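Local coordinates for putative D-lactate dehydrogenase (Chlamydomonas reinhardtii, PDB 4ZGS), which serves as the pyruvate reductase of the algal chloroplast, binding NAD and probably making D-lactate during fermentation, at residues 105-110 with 349-354; 114-119 with 126-131. All coordinates share one frame; numbering follows the deposited sequence.

Interaction 1: 105-110 with 349-354; sequences LIALRC and TTTIQN
The side-chain amide nitrogen of Asn354 is gripped by two acceptors, a bridging water and the backbone carbonyl oxygen of Arg130, and the water carries the grip on to strand 105-108. It accepts from Asn354 ND2 at 3.1 Å and donates to Leu108 O at 2.5 Å, a short bond, so one molecule joins the helix 341-359 to the last carbonyl of the strand. Asn354 OD1 is taken up separately by Asn366 ND2. With both ends of the flat amide engaged, its rotation is fixed, and asparagine suits a buried place that needs two N-H donors and an acceptor on a short stem.

One turn earlier, Thr351 makes the direct contact. Its chi1 of -69° sets OG1 beside the backbone N and leaves CG2 anti to it, aimed at the strand, where the methyl meets Ala107 CB at 4.2 Å. The hydroxyl is bound to Ile347 O within its own helix. Its 3.8 Å distance from Leu108 O is therefore mere packing, as is the 4.0 Å from OG1 to Arg109 CA. Threonine thus hides its polar atom in the helix and offers a methyl to the sheet, while Ala107, having only a methyl, leaves room for it. The backbones come closest between Arg109 CA and Thr351 CA, 6.4 Å apart.

Strand 105-108 runs between strands 81-84 and 127-129 of the parallel sheet in the substrate-binding part of the 2-hydroxyacid dehydrogenase fold. Late in the chain, helix 341-359 returns to that sheet and packs on it, with Ile352 turned from the strand to touch Pro53 and Val57 of helix 44-57.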
ATOM      1  N   LEU A 105      22.981 -37.717  -2.187  1.00 73.60           N
ATOM      2  CA  LEU A 105      22.564 -36.933  -3.349  1.00 62.82           C
ATOM      3  C   LEU A 105      21.913 -35.626  -2.945  1.00 59.84           C
ATOM      4  O   LEU A 105      21.035 -35.581  -2.076  1.00 60.44           O
ATOM      5  CB  LEU A 105      21.601 -37.730  -4.229  1.00 57.41           C
ATOM      6  CG  LEU A 105      21.093 -36.957  -5.440  1.00 50.86           C
ATOM      7  CD1 LEU A 105      22.238 -36.793  -6.426  1.00 50.62           C
ATOM      8  CD2 LEU A 105      19.941 -37.688  -6.082  1.00 49.38           C
ATOM      9  N   ILE A 106      22.342 -34.555  -3.591  1.00 54.82           N
ATOM     10  CA  ILE A 106      21.689 -33.288  -3.398  1.00 52.85           C
ATOM     11  C   ILE A 106      20.986 -32.913  -4.683  1.00 54.05           C
ATOM     12  O   ILE A 106      21.631 -32.791  -5.726  1.00 60.68           O
ATOM     13  CB  ILE A 106      22.703 -32.187  -2.989  1.00 65.11           C
ATOM     14  CG1 ILE A 106      23.105 -32.347  -1.522  1.00 61.30           C
ATOM     15  CG2 ILE A 106      22.130 -30.776  -3.240  1.00 65.25           C
ATOM     16  CD1 ILE A 106      24.245 -31.455  -1.109  1.00 63.89           C
ATOM     17  N   ALA A 107      19.670 -32.721  -4.615  1.00 53.89           N
ATOM     18  CA  ALA A 107      18.904 -32.285  -5.795  1.00 48.31           C
ATOM     19  C   ALA A 107      18.437 -30.852  -5.639  1.00 50.00           C
ATOM     20  O   ALA A 107      17.677 -30.522  -4.728  1.00 53.23           O
ATOM     21  CB  ALA A 107      17.704 -33.187  -6.039  1.00 45.89           C
ATOM     22  N   LEU A 108      18.906 -29.996  -6.534  1.00 53.14           N
ATOM     23  CA  LEU A 108      18.463 -28.625  -6.578  1.00 51.05           C
ATOM     24  C   LEU A 108      17.150 -28.567  -7.361  1.00 54.36           C
ATOM     25  O   LEU A 108      17.054 -29.113  -8.454  1.00 62.95           O
ATOM     26  CB  LEU A 108      19.513 -27.732  -7.251  1.00 53.04           C
ATOM     27  CG  LEU A 108      20.852 -27.288  -6.622  1.00 56.15           C
ATOM     28  CD1 LEU A 108      20.713 -26.795  -5.158  1.00 53.87           C
ATOM     29  CD2 LEU A 108      21.914 -28.338  -6.744  1.00 51.87           C
ATOM     30  N   ARG A 109      16.166 -27.872  -6.803  1.00 54.55           N
ATOM     31  CA  ARG A 109      14.854 -27.624  -7.394  1.00 46.75           C
ATOM     32  C   ARG A 109      15.026 -26.410  -8.282  1.00 47.88           C
ATOM     33  O   ARG A 109      14.075 -25.655  -8.498  1.00 48.70           O
ATOM     34  CB  ARG A 109      13.768 -27.319  -6.360  1.00 48.47           C
ATOM     35  CG  ARG A 109      13.516 -28.272  -5.244  1.00 58.11           C
ATOM     36  CD  ARG A 109      13.407 -27.501  -3.910  1.00 62.27           C
ATOM     37  NE  ARG A 109      12.610 -26.316  -4.107  1.00 64.60           N
ATOM     38  CZ  ARG A 109      12.516 -25.290  -3.270  1.00 66.36           C
ATOM     39  NH1 ARG A 109      13.141 -25.294  -2.098  1.00 67.61           N
ATOM     40  NH2 ARG A 109      11.771 -24.251  -3.620  1.00 66.35           N
ATOM     41  N   CYS A 110      16.275 -26.093  -8.595  1.00 48.41           N
ATOM     42  CA  CYS A 110      16.605 -24.890  -9.359  1.00 50.12           C
ATOM     43  C   CYS A 110      17.756 -25.156 -10.338  1.00 51.86           C
ATOM     44  O   CYS A 110      18.296 -26.240 -10.371  1.00 49.35           O
ATOM     45  CB  CYS A 110      17.000 -23.767  -8.397  1.00 56.49           C
ATOM     46  SG  CYS A 110      18.357 -24.303  -7.288  1.00 65.54           S
ATOM     47  N   THR A 349       9.018 -32.537 -11.988  1.00 47.77           N
ATOM     48  CA  THR A 349       9.160 -33.800 -12.695  1.00 52.06           C
ATOM     49  C   THR A 349      10.627 -34.089 -13.047  1.00 48.13           C
ATOM     50  O   THR A 349      11.069 -35.217 -12.920  1.00 46.99           O
ATOM     51  CB  THR A 349       8.335 -33.817 -13.953  1.00 56.43           C
ATOM     52  OG1 THR A 349       9.018 -33.086 -14.956  1.00 67.22           O
ATOM     53  CG2 THR A 349       7.003 -33.209 -13.704  1.00 40.67           C
ATOM     54  N   THR A 350      11.401 -33.059 -13.385  1.00 44.10           N
ATOM     55  CA  THR A 350      12.818 -33.255 -13.650  1.00 41.74           C
ATOM     56  C   THR A 350      13.603 -33.666 -12.415  1.00 49.75           C
ATOM     57  O   THR A 350      14.522 -34.491 -12.516  1.00 50.86           O
ATOM     58  CB  THR A 350      13.480 -31.982 -14.210  1.00 45.92           C
ATOM     59  OG1 THR A 350      13.036 -31.749 -15.556  1.00 50.90           O
ATOM     60  CG2 THR A 350      15.008 -32.137 -14.225  1.00 42.22           C
ATOM     61  N   THR A 351      13.208 -33.120 -11.263  1.00 46.41           N
ATOM     62  CA  THR A 351      13.841 -33.376  -9.971  1.00 39.75           C
ATOM     63  C   THR A 351      13.531 -34.781  -9.500  1.00 49.89           C
ATOM     64  O   THR A 351      14.376 -35.430  -8.886  1.00 53.93           O
ATOM     65  CB  THR A 351      13.356 -32.362  -8.900  1.00 42.71           C
ATOM     66  OG1 THR A 351      13.859 -31.063  -9.216  1.00 48.39           O
ATOM     67  CG2 THR A 351      13.817 -32.728  -7.473  1.00 43.96           C
ATOM     68  N   ILE A 352      12.310 -35.242  -9.768  1.00 50.75           N
ATOM     69  CA  ILE A 352      11.872 -36.566  -9.324  1.00 45.84           C
ATOM     70  C   ILE A 352      12.567 -37.607 -10.222  1.00 46.39           C
ATOM     71  O   ILE A 352      13.101 -38.609  -9.731  1.00 48.72           O
ATOM     72  CB  ILE A 352      10.331 -36.697  -9.381  1.00 42.83           C
ATOM     73  CG1 ILE A 352       9.656 -35.807  -8.342  1.00 52.47           C
ATOM     74  CG2 ILE A 352       9.889 -38.116  -9.190  1.00 46.86           C
ATOM     75  CD1 ILE A 352       8.135 -35.827  -8.385  1.00 40.58           C
ATOM     76  N   GLN A 353      12.625 -37.312 -11.522  1.00 49.18           N
ATOM     77  CA  GLN A 353      13.341 -38.122 -12.512  1.00 59.91           C
ATOM     78  C   GLN A 353      14.852 -38.109 -12.212  1.00 60.99           C
ATOM     79  O   GLN A 353      15.526 -39.116 -12.370  1.00 67.30           O
ATOM     80  CB  GLN A 353      13.053 -37.602 -13.927  1.00 66.62           C
ATOM     81  CG  GLN A 353      13.726 -38.364 -15.073  1.00 78.50           C
ATOM     82  CD  GLN A 353      13.158 -39.768 -15.347  1.00 88.96           C
ATOM     83  OE1 GLN A 353      11.962 -39.939 -15.611  1.00 93.62           O
ATOM     84  NE2 GLN A 353      14.032 -40.771 -15.307  1.00 91.08           N
ATOM     85  N   ASN A 354      15.374 -36.978 -11.747  1.00 60.00           N
ATOM     86  CA  ASN A 354      16.774 -36.910 -11.319  1.00 62.34           C
ATOM     87  C   ASN A 354      17.012 -37.870 -10.150  1.00 68.73           C
ATOM     88  O   ASN A 354      18.029 -38.558 -10.114  1.00 68.44           O
ATOM     89  CB  ASN A 354      17.183 -35.494 -10.879  1.00 61.69           C
ATOM     90  CG  ASN A 354      17.596 -34.586 -12.044  1.00 63.27           C
ATOM     91  OD1 ASN A 354      17.836 -35.039 -13.176  1.00 65.07           O
ATOM     92  ND2 ASN A 354      17.712 -33.289 -11.750  1.00 58.36           N
TER
HETATM   93  O   HOH W   1      17.386 -31.421  -9.275  1.00 51.23           O

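Interaction 2: 114-119 with 126-131; sequences DRVDLH and VRVVRV
Leu118 and Val128 meet with their side chains crossed at about a right angle, the leucine coming from the first turn of helix 118-124 and the valine from strand 127-129. Leu118 does not set out directly at the strand; its CG stands anti to its carbonyl carbon (chi1 -56°), and with CD1 running on anti to CA, the other branch, CD2, turns to the strand and comes to 4.0 Å from Val128 CG2. CD2 is almost as close to the branch point, 4.1 Å from Val128 CB, so it rests against that arm of the valine instead of meeting a lone methyl. Val116 approaches the same methyl from the loop before the helix, its CG2 lying 4.2 Å from Val128 CG2.

Here the helix of a beta-alpha-beta unit, strand 105-108, helix 118-124 and strand 127-129, is seated by its beginning on the strand that follows it. A beta-branched valine suits both extended backbone and apolar packing, and Val128 also touches Leu108 of the preceding strand. The long leucine reaches across to the sheet from a helix lying over it.

Asp117, whose side chain turns away from the strand, is the N-cap of this helix. Its OD1 accepts from His119 N at 2.8 Å, a bent bond (132° at the hydrogen) that arrives on the anti side and 31° out of the carboxylate plane. Ala120 N adds a weak bond to the same oxygen.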
ATOM      1  N   ASP A 114      25.340 -22.318  -7.620  1.00102.41           N
ATOM      2  CA  ASP A 114      26.334 -21.329  -7.223  1.00112.77           C
ATOM      3  C   ASP A 114      26.694 -21.422  -5.726  1.00111.44           C
ATOM      4  O   ASP A 114      27.852 -21.263  -5.344  1.00111.96           O
ATOM      5  CB  ASP A 114      25.808 -19.932  -7.578  1.00117.70           C
ATOM      6  CG  ASP A 114      26.914 -18.952  -7.933  1.00127.94           C
ATOM      7  OD1 ASP A 114      28.093 -19.363  -8.000  1.00134.71           O
ATOM      8  OD2 ASP A 114      26.596 -17.772  -8.186  1.00130.20           O
ATOM      9  N   ARG A 115      25.698 -21.647  -4.880  1.00106.42           N
ATOM     10  CA  ARG A 115      25.921 -21.700  -3.439  1.00103.82           C
ATOM     11  C   ARG A 115      26.385 -23.054  -2.877  1.00100.56           C
ATOM     12  O   ARG A 115      26.840 -23.114  -1.743  1.00105.56           O
ATOM     13  CB  ARG A 115      24.661 -21.236  -2.724  1.00108.06           C
ATOM     14  CG  ARG A 115      24.767 -21.151  -1.214  1.00116.41           C
ATOM     15  CD  ARG A 115      23.518 -20.428  -0.697  1.00123.81           C
ATOM     16  NE  ARG A 115      23.236 -20.630   0.721  1.00135.20           N
ATOM     17  CZ  ARG A 115      22.351 -19.907   1.398  1.00143.04           C
ATOM     18  NH1 ARG A 115      21.709 -18.917   0.799  1.00144.63           N
ATOM     19  NH2 ARG A 115      22.106 -20.164   2.665  1.00146.06           N
ATOM     20  N   VAL A 116      26.299 -24.131  -3.650  1.00 99.32           N
ATOM     21  CA  VAL A 116      26.802 -25.407  -3.143  1.00 93.20           C
ATOM     22  C   VAL A 116      28.278 -25.540  -3.445  1.00 87.99           C
ATOM     23  O   VAL A 116      28.733 -25.158  -4.519  1.00 83.54           O
ATOM     24  CB  VAL A 116      26.057 -26.624  -3.748  1.00 75.77           C
ATOM     25  CG1 VAL A 116      26.397 -26.783  -5.203  1.00 78.35           C
ATOM     26  CG2 VAL A 116      26.425 -27.896  -3.000  1.00 75.21           C
ATOM     27  N   ASP A 117      29.009 -26.133  -2.504  1.00 90.85           N
ATOM     28  CA  ASP A 117      30.437 -26.347  -2.667  1.00 95.23           C
ATOM     29  C   ASP A 117      30.654 -27.752  -3.209  1.00 91.23           C
ATOM     30  O   ASP A 117      30.464 -28.741  -2.498  1.00 89.25           O
ATOM     31  CB  ASP A 117      31.159 -26.139  -1.322  1.00 96.98           C
ATOM     32  CG  ASP A 117      32.673 -26.302  -1.419  1.00105.35           C
ATOM     33  OD1 ASP A 117      33.182 -26.698  -2.488  1.00105.98           O
ATOM     34  OD2 ASP A 117      33.362 -26.023  -0.413  1.00112.07           O
ATOM     35  N   LEU A 118      31.131 -27.814  -4.450  1.00 90.02           N
ATOM     36  CA  LEU A 118      31.279 -29.076  -5.168  1.00 88.67           C
ATOM     37  C   LEU A 118      32.608 -29.693  -4.835  1.00 98.20           C
ATOM     38  O   LEU A 118      32.825 -30.877  -5.071  1.00 98.77           O
ATOM     39  CB  LEU A 118      31.172 -28.863  -6.681  1.00 82.34           C
ATOM     40  CG  LEU A 118      29.923 -28.195  -7.256  1.00 75.18           C
ATOM     41  CD1 LEU A 118      30.110 -27.928  -8.739  1.00 74.15           C
ATOM     42  CD2 LEU A 118      28.710 -29.077  -7.037  1.00 70.44           C
ATOM     43  N   HIS A 119      33.498 -28.877  -4.277  1.00107.02           N
ATOM     44  CA  HIS A 119      34.798 -29.368  -3.845  1.00117.91           C
ATOM     45  C   HIS A 119      34.607 -30.059  -2.506  1.00117.14           C
ATOM     46  O   HIS A 119      35.350 -30.975  -2.160  1.00119.61           O
ATOM     47  CB  HIS A 119      35.843 -28.244  -3.750  1.00129.92           C
ATOM     48  CG  HIS A 119      36.258 -27.671  -5.075  1.00137.82           C
ATOM     49  ND1 HIS A 119      35.999 -28.299  -6.277  1.00139.98           N
ATOM     50  CD2 HIS A 119      36.954 -26.550  -5.384  1.00143.93           C
ATOM     51  CE1 HIS A 119      36.495 -27.578  -7.267  1.00143.32           C
ATOM     52  NE2 HIS A 119      37.082 -26.512  -6.751  1.00146.00           N
ATOM     53  N   VAL A 126      29.163 -36.918  -1.586  1.00 87.52           N
ATOM     54  CA  VAL A 126      27.858 -36.386  -1.955  1.00 84.46           C
ATOM     55  C   VAL A 126      27.807 -35.977  -3.443  1.00 78.80           C
ATOM     56  O   VAL A 126      28.703 -35.279  -3.929  1.00 76.62           O
ATOM     57  CB  VAL A 126      27.502 -35.169  -1.052  1.00 66.57           C
ATOM     58  CG1 VAL A 126      26.098 -34.596  -1.389  1.00 63.26           C
ATOM     59  CG2 VAL A 126      27.615 -35.558   0.421  1.00 69.91           C
ATOM     60  N   ARG A 127      26.769 -36.409  -4.160  1.00 74.99           N
ATOM     61  CA  ARG A 127      26.615 -36.049  -5.572  1.00 71.42           C
ATOM     62  C   ARG A 127      25.507 -35.018  -5.708  1.00 67.26           C
ATOM     63  O   ARG A 127      24.480 -35.105  -5.027  1.00 68.17           O
ATOM     64  CB  ARG A 127      26.300 -37.270  -6.429  1.00 72.41           C
ATOM     65  CG  ARG A 127      27.323 -38.356  -6.295  1.00 77.59           C
ATOM     66  CD  ARG A 127      26.965 -39.561  -7.109  1.00 80.08           C
ATOM     67  NE  ARG A 127      26.950 -39.301  -8.538  1.00 80.00           N
ATOM     68  CZ  ARG A 127      26.663 -40.233  -9.441  1.00 84.27           C
ATOM     69  NH1 ARG A 127      26.385 -41.471  -9.046  1.00 86.06           N
ATOM     70  NH2 ARG A 127      26.675 -39.941 -10.734  1.00 85.36           N
ATOM     71  N   VAL A 128      25.722 -34.051  -6.594  1.00 60.64           N
ATOM     72  CA  VAL A 128      24.789 -32.965  -6.778  1.00 57.89           C
ATOM     73  C   VAL A 128      24.100 -33.031  -8.145  1.00 59.38           C
ATOM     74  O   VAL A 128      24.753 -33.097  -9.190  1.00 59.08           O
ATOM     75  CB  VAL A 128      25.483 -31.600  -6.615  1.00 60.20           C
ATOM     76  CG1 VAL A 128      24.479 -30.485  -6.798  1.00 52.74           C
ATOM     77  CG2 VAL A 128      26.145 -31.487  -5.238  1.00 57.30           C
ATOM     78  N   VAL A 129      22.776 -32.967  -8.134  1.00 56.98           N
ATOM     79  CA  VAL A 129      22.026 -32.988  -9.369  1.00 52.94           C
ATOM     80  C   VAL A 129      21.174 -31.701  -9.409  1.00 58.42           C
ATOM     81  O   VAL A 129      21.156 -30.936  -8.449  1.00 58.03           O
ATOM     82  CB  VAL A 129      21.206 -34.263  -9.459  1.00 48.51           C
ATOM     83  CG1 VAL A 129      19.731 -33.972  -9.316  1.00 44.74           C
ATOM     84  CG2 VAL A 129      21.501 -34.950 -10.757  1.00 48.78           C
ATOM     85  N   ARG A 130      20.512 -31.418 -10.521  1.00 60.28           N
ATOM     86  CA  ARG A 130      20.063 -30.044 -10.761  1.00 54.54           C
ATOM     87  C   ARG A 130      18.963 -29.892 -11.812  1.00 50.98           C
ATOM     88  O   ARG A 130      18.756 -30.786 -12.615  1.00 48.38           O
ATOM     89  CB  ARG A 130      21.315 -29.298 -11.188  1.00 54.60           C
ATOM     90  CG  ARG A 130      21.198 -27.965 -11.770  1.00 60.00           C
ATOM     91  CD  ARG A 130      22.530 -27.719 -12.519  1.00 66.44           C
ATOM     92  NE  ARG A 130      22.626 -26.396 -13.129  1.00 72.57           N
ATOM     93  CZ  ARG A 130      22.873 -26.171 -14.415  1.00 77.33           C
ATOM     94  NH1 ARG A 130      23.056 -27.181 -15.253  1.00 72.66           N
ATOM     95  NH2 ARG A 130      22.936 -24.926 -14.861  1.00 84.52           N
ATOM     96  N   VAL A 131      18.223 -28.792 -11.813  1.00 48.93           N
ATOM     97  CA  VAL A 131      17.369 -28.552 -12.979  1.00 51.18           C
ATOM     98  C   VAL A 131      17.886 -27.435 -13.882  1.00 57.97           C
ATOM     99  O   VAL A 131      17.712 -26.260 -13.579  1.00 64.51           O
ATOM    100  CB  VAL A 131      15.938 -28.225 -12.592  1.00 45.61           C
ATOM    101  CG1 VAL A 131      15.124 -27.951 -13.854  1.00 42.12           C
ATOM    102  CG2 VAL A 131      15.350 -29.355 -11.776  1.00 44.41           C
TER

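How the interactions relate
The two contacts, their centres 11 Å apart, share one parallel sheet through neighbouring strands. Backbone bonds join them directly: Ile106 N lies 2.6 Å from Arg127 O, and Ile106 O lies 2.7 Å from Val129 N, both probable hydrogen bonds. Interaction 1 uses the face on which Ala107 points to helix 341-359, whereas interaction 2 uses the other face, toward which Val128 points. The strand pair is thus packed by a distant C-terminal helix on one face and by its own connecting helix on the other. Neither contact belongs to the NAD site, although the side chain of Leu108 comes within about 11 Å of the bound NAD.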